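Long-range contacts in member of DUF4221 family (Bacteroides vulgatus, PDB 3S9J), which is of unknown function but folds as a six-bladed beta-propeller of the DUF4221 family, a fold whose central channel often serves as a binding site: residues L27-F32 against G131-P137; R266-I270 against F327-S331; E336-E342 against L355-K361. The contacts are given in a common frame with arbitrary orientation. Where two conformers were deposited one is given. Residues are numbered along the deposited sequence.

How the contacts relate
The three contacts run from the middle of the six-bladed propeller out into one blade. The centres of contacts 1, 2 and 3 lie about 5, 8 and 16 Å from that of the chain. Contacts 1 and 2, centres about 10 Å apart, join through Tyr133 O and Trp268 NE1 (2.9 Å) and through Asn135 ND2 and Ile270 O (2.9 Å). Strand 327-334 of contact 2 is the neighbour of strand 337-341 of contact 3 in one sheet, with Phe327 N 2.7 Å from Ser341 O. Contact 3 reaches contact 1 where selenomethionine Met31 SE meets Phe357 CZ at 3.9 Å. A glycerol, probably from crystallisation, lies about 3 Å from the side chain of Tyr328.

Contact 1. Residues L27-F32 against G131-P137; sequences LSKSMF and GSYYNAP
Residues 27-30 are a non-regular lead-in, bent at Lys29 (phi/psi -96/3), that passes into strand 31-36 at about selenomethionine Met31, while 131-137 form a loop closed by Gly131 N to Ala136 O and Ala136 N to Gly131 O, both 2.9 Å. Lys29 lies opposite Tyr133 (CA-CA 4.8 Å) and Ser30 opposite Gly131 (4.1 Å). Ser132 is the polar hub: its N donates to Lys29 O (2.9 Å, nearly linear), which receives a weak bond from Tyr133 N at 3.4 Å. The p rotamer of Ser132 sets OG to accept from Met31 N (2.8 Å) and to donate to a water (2.6 Å) that donates to Ser28 O (2.7 Å). Ser28, chi1 t, closes an ST turn, its OG taking Ser30 N at 3.1 Å and bonding Glu45 O. Lys29 extends as m-t-t-t over one face of the Tyr133 ring (chi1 t), with CE 4.0 Å and NZ 4.9 Å from the centroid, a CH-pi and cation-pi pair; Leu27 CD1 meets the ring edge at CE1 (4.3 Å), and Tyr133 OH bonds Glu297. Gly131 leaves room for Lys29 O, which a beta carbon would strike. Phe32, chi1 m, brings CZ to 3.3 Å from Gly131 O and CE1 to 4.0 Å from Pro137 CB. An interblade connection of the propeller, between strands 112-117 and 139-141, is pinned to the entry of an innermost strand. Strand 39-46 flanks 27-32, strand 327-334 packs on Leu27, Met31 and Tyr133, and strand 201-206 covers Ala136 and Pro137.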
loop_
_atom_site.group_PDB
_atom_site.type_symbol
_atom_site.label_atom_id
_atom_site.label_comp_id
_atom_site.label_asym_id
_atom_site.label_seq_id
_atom_site.Cartn_x
_atom_site.Cartn_y
_atom_site.Cartn_z
ATOM N N LEU A 27 10.761 10.280 -3.458
ATOM C CA LEU A 27 9.435 9.662 -3.341
ATOM C C LEU A 27 9.308 8.468 -4.262
ATOM O O LEU A 27 9.597 8.573 -5.457
ATOM C CB LEU A 27 8.342 10.650 -3.736
ATOM C CG LEU A 27 6.915 10.087 -3.750
ATOM C CD1 LEU A 27 6.522 9.706 -2.342
ATOM C CD2 LEU A 27 5.951 11.117 -4.322
ATOM N N SER A 28 8.847 7.349 -3.695
ATOM C CA SER A 28 8.395 6.205 -4.445
ATOM C C SER A 28 7.022 5.790 -3.973
ATOM O O SER A 28 6.767 5.804 -2.770
ATOM C CB SER A 28 9.322 5.009 -4.221
ATOM O OG SER A 28 8.788 3.866 -4.944
ATOM N N LYS A 29 6.161 5.403 -4.917
ATOM C CA LYS A 29 4.838 4.856 -4.594
ATOM C C LYS A 29 4.818 3.335 -4.576
ATOM O O LYS A 29 3.765 2.748 -4.345
ATOM C CB LYS A 29 3.773 5.367 -5.571
ATOM C CG LYS A 29 3.558 6.885 -5.454
ATOM C CD LYS A 29 2.375 7.340 -6.303
ATOM C CE LYS A 29 2.055 8.807 -6.143
ATOM N NZ LYS A 29 0.969 9.207 -7.155
ATOM N N SER A 30 5.970 2.706 -4.781
ATOM C CA SER A 30 6.056 1.248 -4.790
ATOM C C SER A 30 7.422 0.833 -4.212
ATOM O O SER A 30 8.388 0.526 -4.949
ATOM C CB SER A 30 5.850 0.732 -6.193
ATOM O OG SER A 30 5.747 -0.704 -6.207
HETATM N N MSE A 31 7.489 0.869 -2.885
HETATM C CA MSE A 31 8.720 0.548 -2.164
HETATM C C MSE A 31 8.410 -0.536 -1.148
HETATM O O MSE A 31 7.473 -0.425 -0.380
HETATM C CB MSE A 31 9.357 1.760 -1.443
HETATM C CG MSE A 31 8.466 2.692 -0.807
HETATM SE SE MSE A 31 9.630 3.637 0.541
HETATM C CE MSE A 31 8.910 2.567 2.047
ATOM N N PHE A 32 9.189 -1.607 -1.205
ATOM C CA PHE A 32 8.966 -2.773 -0.363
ATOM C C PHE A 32 10.269 -3.306 0.186
ATOM O O PHE A 32 11.248 -3.440 -0.536
ATOM C CB PHE A 32 8.348 -3.892 -1.179
ATOM C CG PHE A 32 6.987 -3.556 -1.774
ATOM C CD1 PHE A 32 5.894 -3.391 -0.956
ATOM C CD2 PHE A 32 6.833 -3.391 -3.151
ATOM C CE1 PHE A 32 4.644 -3.084 -1.501
ATOM C CE2 PHE A 32 5.602 -3.128 -3.710
ATOM C CZ PHE A 32 4.484 -2.955 -2.870
ATOM N N GLY A 131 1.577 -1.659 -4.830
ATOM C CA GLY A 131 2.418 -0.555 -4.369
ATOM C C GLY A 131 2.322 -0.361 -2.880
ATOM O O GLY A 131 1.733 -1.181 -2.174
ATOM N N SER A 132 2.866 0.775 -2.425
ATOM C CA SER A 132 3.032 1.028 -1.010
ATOM C C SER A 132 2.383 2.339 -0.585
ATOM O O SER A 132 2.275 2.588 0.599
ATOM C CB SER A 132 4.541 1.061 -0.657
ATOM O OG SER A 132 5.231 1.894 -1.596
ATOM N N TYR A 133 1.954 3.168 -1.530
ATOM C CA TYR A 133 1.502 4.539 -1.176
ATOM C C TYR A 133 0.307 4.396 -0.226
ATOM O O TYR A 133 0.221 5.096 0.778
ATOM C CB TYR A 133 1.131 5.289 -2.445
ATOM C CG TYR A 133 1.128 6.789 -2.341
ATOM C CD1 TYR A 133 2.309 7.485 -2.038
ATOM C CD2 TYR A 133 -0.010 7.519 -2.655
ATOM C CE1 TYR A 133 2.345 8.890 -2.009
ATOM C CE2 TYR A 133 0.018 8.934 -2.616
ATOM C CZ TYR A 133 1.198 9.595 -2.300
ATOM O OH TYR A 133 1.234 10.988 -2.257
ATOM N N TYR A 134 -0.570 3.428 -0.530
ATOM C CA TYR A 134 -1.256 2.655 0.514
ATOM C C TYR A 134 -0.744 1.225 0.371
ATOM O O TYR A 134 -0.493 0.753 -0.733
ATOM C CB TYR A 134 -2.782 2.727 0.407
ATOM C CG TYR A 134 -3.343 2.216 -0.916
ATOM C CD1 TYR A 134 -3.426 3.042 -2.020
ATOM C CD2 TYR A 134 -3.829 0.930 -1.025
ATOM C CE1 TYR A 134 -3.946 2.572 -3.254
ATOM C CE2 TYR A 134 -4.357 0.469 -2.223
ATOM C CZ TYR A 134 -4.410 1.267 -3.320
ATOM O OH TYR A 134 -4.931 0.728 -4.480
ATOM N N ASN A 135 -0.608 0.528 1.474
ATOM C CA ASN A 135 -0.017 -0.790 1.416
ATOM C C ASN A 135 -0.939 -1.725 0.588
ATOM O O ASN A 135 -2.082 -2.014 0.981
ATOM C CB ASN A 135 0.234 -1.355 2.797
ATOM C CG ASN A 135 1.169 -2.561 2.762
ATOM O OD1 ASN A 135 2.055 -2.622 1.913
ATOM N ND2 ASN A 135 0.948 -3.526 3.657
ATOM N N ALA A 136 -0.419 -2.168 -0.550
ATOM C CA ALA A 136 -1.132 -3.056 -1.466
ATOM C C ALA A 136 -0.077 -3.924 -2.189
ATOM O O ALA A 136 0.230 -3.710 -3.348
ATOM C CB ALA A 136 -1.911 -2.247 -2.452
ATOM N N PRO A 137 0.501 -4.873 -1.473
ATOM C CA PRO A 137 1.747 -5.485 -1.928
ATOM C C PRO A 137 1.588 -6.560 -2.994
ATOM O O PRO A 137 2.603 -7.039 -3.507
ATOM C CB PRO A 137 2.294 -6.147 -0.655
ATOM C CG PRO A 137 1.047 -6.455 0.135
ATOM C CD PRO A 137 0.180 -5.271 -0.089
HETATM O O HOH W 1 5.015 4.473 -1.127
#

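Contact 2. Residues R266-I270 against F327-S331; sequences RYWHI and FYKMS
Residues 266-270, the start of strand 266-273, face a chain corner at a distance, the nearest CA pair being His269 and Lys329 at 8.3 Å, so side chains bridge the gap. Trp268 departs from regular strand geometry (phi/psi -133/-120), which lets both Trp268 (chi1 t) and His269 (chi1 m) point toward the other segment. There Phe327 opens a type I turn, its O accepting Met330 N at 3.0 Å. Tyr328, chi1 p, directs its ring edge at the face of the Trp268 five-membered ring in an offset edge-to-face pair (centroids 6.0 Å, planes at 73°, CE1 to Trp268 CD1 4.1 Å), and its OH bonds Glu284. Tyr328 O accepts from His269 NE2 at 2.8 Å, the one hydrogen bond between the segments. Lys329, m and then fully extended, passes CE within 3.6 Å of Trp268 NE1 and carries NZ to Thr298. Ser331, chi1 m, returns OG to Tyr328 O (2.8 Å), giving that carbonyl a second donor. The contact links the innermost strands of two propeller blades: strand 278-284 pairs with 266-273, strand 337-341 lies beside 327-334, and the 131-137 loop receives Trp268 NE1 at Tyr133 O.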
loop_
_atom_site.group_PDB
_atom_site.type_symbol
_atom_site.label_atom_id
_atom_site.label_comp_id
_atom_site.label_asym_id
_atom_site.label_seq_id
_atom_site.Cartn_x
_atom_site.Cartn_y
_atom_site.Cartn_z
ATOM N N ARG A 266 -9.861 8.642 8.577
ATOM C CA ARG A 266 -10.011 7.347 7.932
ATOM C C ARG A 266 -8.811 6.516 8.267
ATOM O O ARG A 266 -7.786 7.031 8.742
ATOM C CB ARG A 266 -10.110 7.469 6.411
ATOM C CG ARG A 266 -8.916 8.096 5.729
ATOM C CD ARG A 266 -9.079 8.015 4.208
ATOM N NE ARG A 266 -8.150 8.899 3.498
ATOM C CZ ARG A 266 -8.209 9.162 2.188
ATOM N NH1 ARG A 266 -9.141 8.614 1.419
ATOM N NH2 ARG A 266 -7.337 10.004 1.641
ATOM N N TYR A 267 -8.930 5.224 8.011
ATOM C CA TYR A 267 -7.798 4.333 8.161
ATOM C C TYR A 267 -6.982 4.361 6.864
ATOM O O TYR A 267 -7.457 4.805 5.803
ATOM C CB TYR A 267 -8.255 2.914 8.565
ATOM C CG TYR A 267 -8.932 3.020 9.911
ATOM C CD1 TYR A 267 -8.170 3.070 11.067
ATOM C CD2 TYR A 267 -10.286 3.250 10.011
ATOM C CE1 TYR A 267 -8.751 3.280 12.309
ATOM C CE2 TYR A 267 -10.885 3.450 11.266
ATOM C CZ TYR A 267 -10.106 3.475 12.396
ATOM O OH TYR A 267 -10.683 3.689 13.632
ATOM N N TRP A 268 -5.732 3.904 6.971
ATOM C CA TRP A 268 -4.848 3.839 5.800
ATOM C C TRP A 268 -4.184 2.453 5.775
ATOM O O TRP A 268 -4.918 1.469 5.716
ATOM C CB TRP A 268 -3.885 5.039 5.717
ATOM C CG TRP A 268 -3.367 5.291 4.327
ATOM C CD1 TRP A 268 -2.080 5.176 3.894
ATOM C CD2 TRP A 268 -4.134 5.688 3.199
ATOM N NE1 TRP A 268 -2.000 5.488 2.565
ATOM C CE2 TRP A 268 -3.249 5.795 2.106
ATOM C CE3 TRP A 268 -5.496 5.948 2.991
ATOM C CZ2 TRP A 268 -3.668 6.172 0.848
ATOM C CZ3 TRP A 268 -5.907 6.327 1.713
ATOM C CH2 TRP A 268 -4.991 6.431 0.659
ATOM N N HIS A 269 -2.849 2.347 5.842
ATOM C CA HIS A 269 -2.196 1.049 5.721
ATOM C C HIS A 269 -2.678 0.036 6.756
ATOM O O HIS A 269 -2.893 0.374 7.934
ATOM C CB HIS A 269 -0.685 1.117 5.959
ATOM C CG HIS A 269 0.050 2.173 5.202
ATOM N ND1 HIS A 269 0.129 2.195 3.821
ATOM C CD2 HIS A 269 0.863 3.154 5.649
ATOM C CE1 HIS A 269 0.927 3.180 3.456
ATOM N NE2 HIS A 269 1.378 3.786 4.547
ATOM N N ILE A 270 -2.778 -1.216 6.328
ATOM C CA ILE A 270 -2.633 -2.341 7.239
ATOM C C ILE A 270 -1.344 -3.065 6.826
ATOM O O ILE A 270 -1.137 -3.382 5.660
ATOM C CB ILE A 270 -3.898 -3.264 7.286
ATOM C CG1 ILE A 270 -3.749 -4.396 8.339
ATOM C CG2 ILE A 270 -4.227 -3.843 5.907
ATOM C CD1 ILE A 270 -3.692 -3.887 9.797
ATOM N N PHE A 327 6.300 11.213 6.509
ATOM C CA PHE A 327 5.670 10.928 5.243
ATOM C C PHE A 327 5.270 9.449 5.333
ATOM O O PHE A 327 6.020 8.546 4.906
ATOM C CB PHE A 327 6.613 11.216 4.063
ATOM C CG PHE A 327 5.907 11.224 2.748
ATOM C CD1 PHE A 327 5.330 12.401 2.264
ATOM C CD2 PHE A 327 5.715 10.059 2.034
ATOM C CE1 PHE A 327 4.621 12.405 1.046
ATOM C CE2 PHE A 327 5.014 10.081 0.836
ATOM C CZ PHE A 327 4.465 11.242 0.359
ATOM N N TYR A 328 4.123 9.191 5.976
ATOM C CA TYR A 328 3.777 7.816 6.336
ATOM C C TYR A 328 3.363 6.965 5.146
ATOM O O TYR A 328 3.295 5.741 5.290
ATOM C CB TYR A 328 2.724 7.763 7.455
ATOM C CG TYR A 328 1.415 8.447 7.146
ATOM C CD1 TYR A 328 0.461 7.814 6.341
ATOM C CD2 TYR A 328 1.123 9.697 7.640
ATOM C CE1 TYR A 328 -0.747 8.429 6.025
ATOM C CE2 TYR A 328 -0.112 10.316 7.362
ATOM C CZ TYR A 328 -1.033 9.691 6.559
ATOM O OH TYR A 328 -2.227 10.273 6.233
ATOM N N LYS A 329 3.120 7.575 3.999
ATOM C CA LYS A 329 2.901 6.837 2.774
ATOM C C LYS A 329 4.189 6.224 2.186
ATOM O O LYS A 329 4.136 5.556 1.145
ATOM C CB LYS A 329 2.146 7.678 1.745
ATOM C CG LYS A 329 0.751 8.030 2.267
ATOM C CD LYS A 329 -0.135 8.641 1.216
ATOM C CE LYS A 329 -1.483 9.004 1.790
ATOM N NZ LYS A 329 -2.419 9.634 0.784
HETATM N N MSE A 330 5.308 6.427 2.890
HETATM C CA MSE A 330 6.537 5.653 2.694
HETATM C C MSE A 330 6.941 5.005 4.017
HETATM O O MSE A 330 7.720 5.571 4.811
HETATM C CB MSE A 330 7.658 6.521 2.149
HETATM C CG MSE A 330 7.560 6.780 0.649
HETATM SE SE MSE A 330 9.213 7.454 -0.112
HETATM C CE MSE A 330 9.267 9.196 0.779
ATOM N N SER A 331 6.331 3.860 4.291
ATOM C CA SER A 331 6.581 3.099 5.510
ATOM C C SER A 331 6.901 1.653 5.113
ATOM O O SER A 331 6.418 1.178 4.084
ATOM C CB SER A 331 5.362 3.136 6.452
ATOM O OG SER A 331 5.174 4.443 6.963
#

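Contact 3. Residues E336-E342 against L355-K361; sequences EGLYISE and LVFTCFK
Lys361 NZ closes one end of this antiparallel pair, 2.8 Å from Glu336 OE1 in a salt bridge and 2.8 Å from Glu336 O; OE1 also pairs with Lys14. Beyond the last bridge Glu342 N bonds Val356 O (2.8 Å), and Glu342 OE2 reaches back to accept from Thr358 OG1 (2.6 Å). Along the bridged residues the backbones exchange Leu338 N to Phe360 O (3.1 Å), Phe360 N to Leu338 O (2.7 Å), Ile340 N to Thr358 O (3.0 Å) and Thr358 N to Ile340 O (2.9 Å). Those are the hydrogen-bonded pairs (CA-CA 5.1 and 5.4 Å); Tyr339 with Cys359 (CA-CA 4.4 Å) and Ser341 with Phe357 (CA-CA 4.0 Å) are non-hydrogen-bonded. The strand axes approach to 4.3 Å at 145°. On one face Cys359, chi1 t, lays SG 4.1 Å and CB 4.0 Å from the Tyr339 ring centroid, over the ring, while Tyr339 CD2 (chi1 m) touches Phe357 CB at 3.9 Å and Phe332 stacks on Tyr339. On the other face Ile340 CD1 meets Phe360 CE2 at 3.9 Å. Gly337 (phi/psi 158/-157) has no room for a beta carbon beside Phe360 O. Strand 8-19 flanks 354-364, so the N-terminal strand completes the C-terminal blade, the Velcro closure of propellers. A salt bridge at one end and a carboxylate-hydroxyl bond supplement the backbone bonding, while one face is aromatic and sulfur packing.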
loop_
_atom_site.group_PDB
_atom_site.type_symbol
_atom_site.label_atom_id
_atom_site.label_comp_id
_atom_site.label_asym_id
_atom_site.label_seq_id
_atom_site.Cartn_x
_atom_site.Cartn_y
_atom_site.Cartn_z
ATOM N N GLU A 336 14.506 -4.570 12.312
ATOM C CA GLU A 336 14.569 -3.866 13.587
ATOM C C GLU A 336 13.261 -3.242 14.054
ATOM O O GLU A 336 13.114 -2.889 15.248
ATOM C CB GLU A 336 15.638 -2.778 13.535
ATOM C CG GLU A 336 17.078 -3.305 13.427
ATOM C CD GLU A 336 17.470 -4.242 14.564
ATOM O OE1 GLU A 336 17.028 -4.050 15.718
ATOM O OE2 GLU A 336 18.215 -5.194 14.289
ATOM N N GLY A 337 12.333 -3.056 13.124
ATOM C CA GLY A 337 11.038 -2.476 13.474
ATOM C C GLY A 337 10.280 -1.850 12.321
ATOM O O GLY A 337 10.520 -2.169 11.150
ATOM N N LEU A 338 9.375 -0.938 12.680
ATOM C CA LEU A 338 8.553 -0.211 11.722
ATOM C C LEU A 338 9.220 1.081 11.341
ATOM O O LEU A 338 9.474 1.965 12.202
ATOM C CB LEU A 338 7.171 0.080 12.318
ATOM C CG LEU A 338 6.204 0.949 11.500
ATOM C CD1 LEU A 338 5.860 0.289 10.158
ATOM C CD2 LEU A 338 4.949 1.286 12.325
ATOM N N TYR A 339 9.525 1.208 10.058
ATOM C CA TYR A 339 10.191 2.390 9.564
ATOM C C TYR A 339 9.189 3.316 8.901
ATOM O O TYR A 339 8.436 2.897 8.034
ATOM C CB TYR A 339 11.274 2.035 8.568
ATOM C CG TYR A 339 12.491 1.357 9.174
ATOM C CD1 TYR A 339 12.508 -0.011 9.376
ATOM C CD2 TYR A 339 13.636 2.068 9.460
ATOM C CE1 TYR A 339 13.635 -0.658 9.896
ATOM C CE2 TYR A 339 14.785 1.417 9.982
ATOM C CZ TYR A 339 14.758 0.056 10.198
ATOM O OH TYR A 339 15.874 -0.617 10.692
ATOM N N ILE A 340 9.223 4.591 9.300
ATOM C CA ILE A 340 8.335 5.608 8.756
ATOM C C ILE A 340 9.196 6.735 8.261
ATOM O O ILE A 340 10.046 7.273 9.009
ATOM C CB ILE A 340 7.313 6.121 9.801
ATOM C CG1 ILE A 340 6.573 4.954 10.462
ATOM C CG2 ILE A 340 6.308 7.150 9.179
ATOM C CD1 ILE A 340 5.549 5.390 11.532
ATOM N N SER A 341 8.976 7.130 7.004
ATOM C CA SER A 341 9.796 8.189 6.420
ATOM C C SER A 341 9.569 9.512 7.094
ATOM O O SER A 341 8.425 9.834 7.531
ATOM C CB SER A 341 9.504 8.341 4.923
ATOM O OG SER A 341 10.189 9.438 4.345
ATOM N N GLU A 342 10.638 10.314 7.133
ATOM C CA GLU A 342 10.563 11.721 7.588
ATOM C C GLU A 342 10.619 12.719 6.431
ATOM O O GLU A 342 10.887 13.898 6.645
ATOM C CB GLU A 342 11.652 12.008 8.642
ATOM C CG GLU A 342 11.312 11.351 9.983
ATOM C CD GLU A 342 11.935 12.011 11.211
ATOM O OE1 GLU A 342 12.354 13.194 11.152
ATOM O OE2 GLU A 342 11.993 11.322 12.257
ATOM N N LEU A 355 16.833 10.440 1.640
ATOM C CA LEU A 355 15.681 9.613 2.016
ATOM C C LEU A 355 15.869 9.128 3.443
ATOM O O LEU A 355 16.814 8.415 3.754
ATOM C CB LEU A 355 15.470 8.449 1.069
ATOM C CG LEU A 355 14.373 7.457 1.392
ATOM C CD1 LEU A 355 12.965 8.117 1.368
ATOM C CD2 LEU A 355 14.468 6.285 0.358
ATOM N N VAL A 356 14.989 9.573 4.342
ATOM C CA VAL A 356 15.171 9.389 5.786
ATOM C C VAL A 356 13.997 8.625 6.355
ATOM O O VAL A 356 12.843 8.922 6.012
ATOM C CB VAL A 356 15.276 10.738 6.540
ATOM C CG1 VAL A 356 15.397 10.545 8.051
ATOM C CG2 VAL A 356 16.465 11.556 6.017
ATOM N N PHE A 357 14.303 7.652 7.203
ATOM C CA PHE A 357 13.306 6.883 7.954
ATOM C C PHE A 357 13.648 6.835 9.415
ATOM O O PHE A 357 14.823 6.754 9.773
ATOM C CB PHE A 357 13.234 5.423 7.460
ATOM C CG PHE A 357 12.826 5.254 6.048
ATOM C CD1 PHE A 357 11.480 5.115 5.711
ATOM C CD2 PHE A 357 13.772 5.157 5.043
ATOM C CE1 PHE A 357 11.095 4.917 4.414
ATOM C CE2 PHE A 357 13.398 4.939 3.737
ATOM C CZ PHE A 357 12.068 4.850 3.397
ATOM N N THR A 358 12.628 6.863 10.275
ATOM C CA THR A 358 12.813 6.584 11.679
ATOM C C THR A 358 12.267 5.189 11.984
ATOM O O THR A 358 11.182 4.831 11.528
ATOM C CB THR A 358 12.131 7.641 12.548
ATOM O OG1 THR A 358 12.781 8.897 12.320
ATOM C CG2 THR A 358 12.225 7.257 14.023
ATOM N N CYS A 359 13.040 4.409 12.740
ATOM C CA CYS A 359 12.641 3.083 13.168
ATOM C C CYS A 359 11.910 3.173 14.495
ATOM O O CYS A 359 12.431 3.756 15.447
ATOM C CB CYS A 359 13.879 2.203 13.351
ATOM S SG CYS A 359 13.490 0.507 13.799
ATOM N N PHE A 360 10.710 2.618 14.538
ATOM C CA PHE A 360 9.902 2.551 15.748
ATOM C C PHE A 360 9.842 1.145 16.284
ATOM O O PHE A 360 9.463 0.224 15.570
ATOM C CB PHE A 360 8.493 3.068 15.482
ATOM C CG PHE A 360 8.470 4.528 15.220
ATOM C CD1 PHE A 360 8.356 5.430 16.273
ATOM C CD2 PHE A 360 8.662 5.010 13.936
ATOM C CE1 PHE A 360 8.388 6.799 16.046
ATOM C CE2 PHE A 360 8.709 6.358 13.690
ATOM C CZ PHE A 360 8.581 7.276 14.754
ATOM N N LYS A 361 10.218 1.005 17.559
ATOM C CA LYS A 361 10.167 -0.276 18.273
ATOM C C LYS A 361 8.987 -0.324 19.209
ATOM O O LYS A 361 8.501 0.709 19.662
ATOM C CB LYS A 361 11.472 -0.501 19.041
ATOM C CG LYS A 361 12.673 -0.577 18.068
ATOM C CD LYS A 361 13.915 -1.178 18.672
ATOM C CE LYS A 361 14.933 -1.565 17.575
ATOM N NZ LYS A 361 14.946 -3.050 17.302
#